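Local coordinates for metallo-beta-lactamase domain-containing protein (Enterococcus faecalis, PDB 2AZ4), which is of unknown function but carries a two-zinc centre of the metallo-beta-lactamase fold, and may bind RNA and act as an exonuclease, at the zinc ion site. Sequence-based numbering; all coordinates share one arbitrary frame.

The zinc ion site. Residues 18, 35, 91-92, 94, 96-97, 167-168, 189, 381-382, 404. With ZN (zinc ion), chain B; ZN (zinc ion), chain C.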
ATOM      1  N   ILE A  18       3.933 -11.605   4.617  1.00 23.31           N
ATOM      2  CA  ILE A  18       3.626 -10.191   4.520  1.00 23.36           C
ATOM      3  C   ILE A  18       2.821  -9.981   3.242  1.00 22.85           C
ATOM      4  O   ILE A  18       3.380  -9.722   2.182  1.00 23.39           O
ATOM      5  CB  ILE A  18       4.909  -9.340   4.606  1.00 23.09           C
ATOM      6  CG1 ILE A  18       5.616  -9.687   5.933  1.00 25.29           C
ATOM      7  CG2 ILE A  18       4.561  -7.859   4.505  1.00 23.26           C
ATOM      8  CD1 ILE A  18       6.720  -8.736   6.372  1.00 30.05           C
ATOM      9  N   ASP A  35      -8.281  -7.436   4.424  1.00 16.24           N
ATOM     10  CA  ASP A  35      -8.430  -6.709   3.165  1.00 16.71           C
ATOM     11  C   ASP A  35      -8.757  -7.734   2.070  1.00 16.55           C
ATOM     12  O   ASP A  35      -9.585  -8.624   2.300  1.00 16.72           O
ATOM     13  CB  ASP A  35      -7.139  -5.916   2.878  1.00 16.23           C
ATOM     14  CG  ASP A  35      -6.935  -4.770   3.867  1.00 18.54           C
ATOM     15  OD1 ASP A  35      -7.938  -4.081   4.189  1.00 17.17           O
ATOM     16  OD2 ASP A  35      -5.786  -4.521   4.306  1.00 18.56           O
ATOM     17  N   SER A  91      -8.000  -1.362   3.356  1.00 16.23           N
ATOM     18  CA  SER A  91      -7.239  -0.428   4.163  1.00 16.35           C
ATOM     19  C   SER A  91      -6.514   0.589   3.279  1.00 15.74           C
ATOM     20  O   SER A  91      -6.518   1.768   3.584  1.00 15.52           O
ATOM     21  CB  SER A  91      -6.251  -1.158   5.109  1.00 16.49           C
ATOM     22  OG  SER A  91      -5.080  -1.661   4.462  1.00 17.33           O
ATOM     23  N   HIS A  92      -5.883   0.110   2.211  1.00 14.54           N
ATOM     24  CA  HIS A  92      -5.146   0.955   1.276  1.00 14.26           C
ATOM     25  C   HIS A  92      -4.850   0.222  -0.046  1.00 14.57           C
ATOM     26  O   HIS A  92      -5.118  -0.978  -0.186  1.00 15.16           O
ATOM     27  CB  HIS A  92      -3.866   1.536   1.915  1.00 14.55           C
ATOM     28  CG  HIS A  92      -2.834   0.506   2.284  1.00 15.33           C
ATOM     29  ND1 HIS A  92      -3.083  -0.523   3.166  1.00 15.96           N
ATOM     30  CD2 HIS A  92      -1.542   0.362   1.903  1.00 18.00           C
ATOM     31  CE1 HIS A  92      -1.986  -1.242   3.332  1.00 15.30           C
ATOM     32  NE2 HIS A  92      -1.042  -0.739   2.561  1.00 16.05           N
ATOM     33  N   HIS A  94      -2.030  -0.675  -1.746  1.00 14.24           N
ATOM     34  CA  HIS A  94      -0.893  -1.565  -1.967  1.00 15.46           C
ATOM     35  C   HIS A  94      -1.314  -2.958  -2.410  1.00 15.61           C
ATOM     36  O   HIS A  94      -2.337  -3.476  -1.974  1.00 15.77           O
ATOM     37  CB  HIS A  94       0.047  -1.591  -0.743  1.00 15.07           C
ATOM     38  CG  HIS A  94       0.893  -0.361  -0.628  1.00 14.09           C
ATOM     39  ND1 HIS A  94       1.509   0.020   0.542  1.00 13.79           N
ATOM     40  CD2 HIS A  94       1.246   0.567  -1.553  1.00 14.41           C
ATOM     41  CE1 HIS A  94       2.184   1.140   0.349  1.00 13.99           C
ATOM     42  NE2 HIS A  94       2.043   1.495  -0.914  1.00 14.30           N
ATOM     43  N   ASP A  96      -0.461  -6.032  -1.885  1.00 16.21           N
ATOM     44  CA  ASP A  96      -0.592  -7.096  -0.878  1.00 16.71           C
ATOM     45  C   ASP A  96      -1.869  -6.959  -0.049  1.00 16.30           C
ATOM     46  O   ASP A  96      -2.177  -7.832   0.766  1.00 16.93           O
ATOM     47  CB  ASP A  96       0.676  -7.210   0.003  1.00 16.75           C
ATOM     48  CG  ASP A  96       1.027  -5.903   0.729  1.00 18.62           C
ATOM     49  OD1 ASP A  96       1.060  -4.827   0.067  1.00 19.19           O
ATOM     50  OD2 ASP A  96       1.293  -5.942   1.964  1.00 16.87           O
ATOM     51  N   HIS A  97      -2.607  -5.868  -0.290  1.00 15.33           N
ATOM     52  CA  HIS A  97      -3.932  -5.626   0.279  1.00 15.23           C
ATOM     53  C   HIS A  97      -5.058  -5.590  -0.752  1.00 14.94           C
ATOM     54  O   HIS A  97      -6.218  -5.747  -0.388  1.00 15.84           O
ATOM     55  CB  HIS A  97      -3.916  -4.330   1.109  1.00 14.45           C
ATOM     56  CG  HIS A  97      -2.841  -4.329   2.158  1.00 16.17           C
ATOM     57  ND1 HIS A  97      -3.091  -4.633   3.481  1.00 14.45           N
ATOM     58  CD2 HIS A  97      -1.497  -4.182   2.058  1.00 16.87           C
ATOM     59  CE1 HIS A  97      -1.954  -4.641   4.154  1.00 16.27           C
ATOM     60  NE2 HIS A  97      -0.973  -4.350   3.320  1.00 17.16           N
ATOM     61  N   HIS A 167       0.700   6.316   6.363  1.00 18.18           N
ATOM     62  CA  HIS A 167       1.385   5.211   5.657  1.00 17.67           C
ATOM     63  C   HIS A 167       1.928   5.805   4.339  1.00 17.94           C
ATOM     64  O   HIS A 167       1.551   6.906   3.953  1.00 19.14           O
ATOM     65  CB  HIS A 167       0.408   4.030   5.448  1.00 16.51           C
ATOM     66  CG  HIS A 167       1.031   2.799   4.849  1.00 14.88           C
ATOM     67  ND1 HIS A 167       2.219   2.262   5.294  1.00 12.25           N
ATOM     68  CD2 HIS A 167       0.599   1.977   3.860  1.00 13.20           C
ATOM     69  CE1 HIS A 167       2.516   1.190   4.577  1.00 10.39           C
ATOM     70  NE2 HIS A 167       1.543   0.984   3.710  1.00 13.43           N
ATOM     71  N   ASP A 168       2.836   5.121   3.666  1.00 17.63           N
ATOM     72  CA  ASP A 168       3.384   5.650   2.423  1.00 16.92           C
ATOM     73  C   ASP A 168       2.428   5.485   1.229  1.00 16.54           C
ATOM     74  O   ASP A 168       2.765   5.929   0.141  1.00 15.93           O
ATOM     75  CB  ASP A 168       4.795   5.092   2.122  1.00 15.60           C
ATOM     76  CG  ASP A 168       4.816   3.587   1.985  1.00 15.69           C
ATOM     77  OD1 ASP A 168       3.839   2.963   2.410  1.00 15.56           O
ATOM     78  OD2 ASP A 168       5.803   3.005   1.447  1.00 15.10           O
ATOM     79  N   ASP A 189      -1.786  -1.087   7.483  1.00 17.48           N
ATOM     80  CA  ASP A 189      -0.380  -0.707   7.557  1.00 17.26           C
ATOM     81  C   ASP A 189      -0.281   0.729   8.028  1.00 16.79           C
ATOM     82  O   ASP A 189      -1.104   1.551   7.623  1.00 16.43           O
ATOM     83  CB  ASP A 189       0.239  -0.781   6.165  1.00 16.46           C
ATOM     84  CG  ASP A 189       0.481  -2.179   5.696  1.00 16.33           C
ATOM     85  OD1 ASP A 189       0.163  -3.164   6.403  1.00 16.74           O
ATOM     86  OD2 ASP A 189       1.018  -2.305   4.590  1.00 13.45           O
ATOM     87  N   GLY A 381       7.321   2.930   4.703  1.00 17.26           N
ATOM     88  CA  GLY A 381       5.937   3.173   5.044  1.00 16.08           C
ATOM     89  C   GLY A 381       5.492   2.577   6.385  1.00 17.34           C
ATOM     90  O   GLY A 381       4.386   2.869   6.837  1.00 16.97           O
ATOM     91  N   HIS A 382       6.341   1.747   7.012  1.00 17.16           N
ATOM     92  CA  HIS A 382       5.962   0.982   8.217  1.00 17.46           C
ATOM     93  C   HIS A 382       6.560   1.521   9.500  1.00 17.90           C
ATOM     94  O   HIS A 382       7.663   2.083   9.490  1.00 17.88           O
ATOM     95  CB  HIS A 382       6.311  -0.501   8.059  1.00 17.38           C
ATOM     96  CG  HIS A 382       5.546  -1.171   6.964  1.00 19.84           C
ATOM     97  ND1 HIS A 382       4.255  -1.618   7.129  1.00 20.82           N
ATOM     98  CD2 HIS A 382       5.880  -1.442   5.679  1.00 20.39           C
ATOM     99  CE1 HIS A 382       3.827  -2.142   5.993  1.00 21.31           C
ATOM    100  NE2 HIS A 382       4.797  -2.063   5.102  1.00 20.54           N
ATOM    101  N   HIS A 404       0.442  -9.693   9.659  1.00 22.55           N
ATOM    102  CA  HIS A 404       1.275  -9.028   8.662  1.00 22.97           C
ATOM    103  C   HIS A 404       2.714  -8.944   9.204  1.00 23.11           C
ATOM    104  O   HIS A 404       3.303  -7.860   9.306  1.00 22.59           O
ATOM    105  CB  HIS A 404       0.682  -7.635   8.360  1.00 22.56           C
ATOM    106  CG  HIS A 404       0.873  -7.167   6.953  1.00 22.96           C
ATOM    107  ND1 HIS A 404       0.591  -7.957   5.858  1.00 22.95           N
ATOM    108  CD2 HIS A 404       1.265  -5.968   6.464  1.00 22.45           C
ATOM    109  CE1 HIS A 404       0.825  -7.267   4.754  1.00 23.56           C
ATOM    110  NE2 HIS A 404       1.236  -6.057   5.097  1.00 21.87           N
TER
HETATM  111 ZN    ZN B 601       1.240  -0.943   2.634  1.00 23.71          ZN
HETATM  112 ZN    ZN C 602       1.173  -4.320   3.605  1.00 27.73          ZN
HETATM  113  O   HOH W   1       3.348  -1.547   2.660  1.00 18.85           O
HETATM  114  O   HOH W   2       1.534  -3.032   1.689  1.00 18.61           O
HETATM  115  O   HOH W   3       3.504  -4.105   3.596  1.00 22.69           O
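Imidazole rings wall this two-zinc centre. CE1 of His92 sits 3.2 Å above the plane of the His97 ring, over its centre, while the carboxylate carbon of Asp35 lies in plane at that ring's edge. The His167 ring is sandwiched off-centre between Asp168 OD1 and Asp189 CB, with Gly381 O at its edge; Ile18 CG2 lies over one face of the His404 ring, toward its rim. His92 and His167 (NE2) and His94 (ND1) bind ZN of chain B, while His97 and His404 (NE2) and Asp96 OD2 bind ZN of chain C. His167 has CG anti to the backbone N (chi1 -175°), carrying NE2 to the metal. Asp189 OD2 bridges the metals, 2.4 Å from ZN of chain B and 2.2 Å from ZN of chain C, as does water 2. Water 1 on ZN of chain B and water 3 on ZN of chain C make each shell near octahedral. Asp96 OD1 lies 2.5 Å from water 2; both zincs would polarise this water, plausibly making it the hydrolytic nucleophile. His382 NE2 hydrogen-bonds water 3 (2.8 Å). Second-shell bonds fix ring rotation: His97 ND1 reaches the anti lone pair of Asp35 OD2 at 2.8 Å (158° at H), Ser91 OG gives that oxygen a second bond, and His92 ND1 donates to Ser91 OG. His167 ND1 meets Gly381 O at 2.7 Å. The HAHLDH motif, His92 to His97, follows strand 85-89; His167, Asp189 and His404 follow strands 158-164, 182-186 and 399-403, gathering the zincs at strand ends of the metallo-beta-lactamase fold.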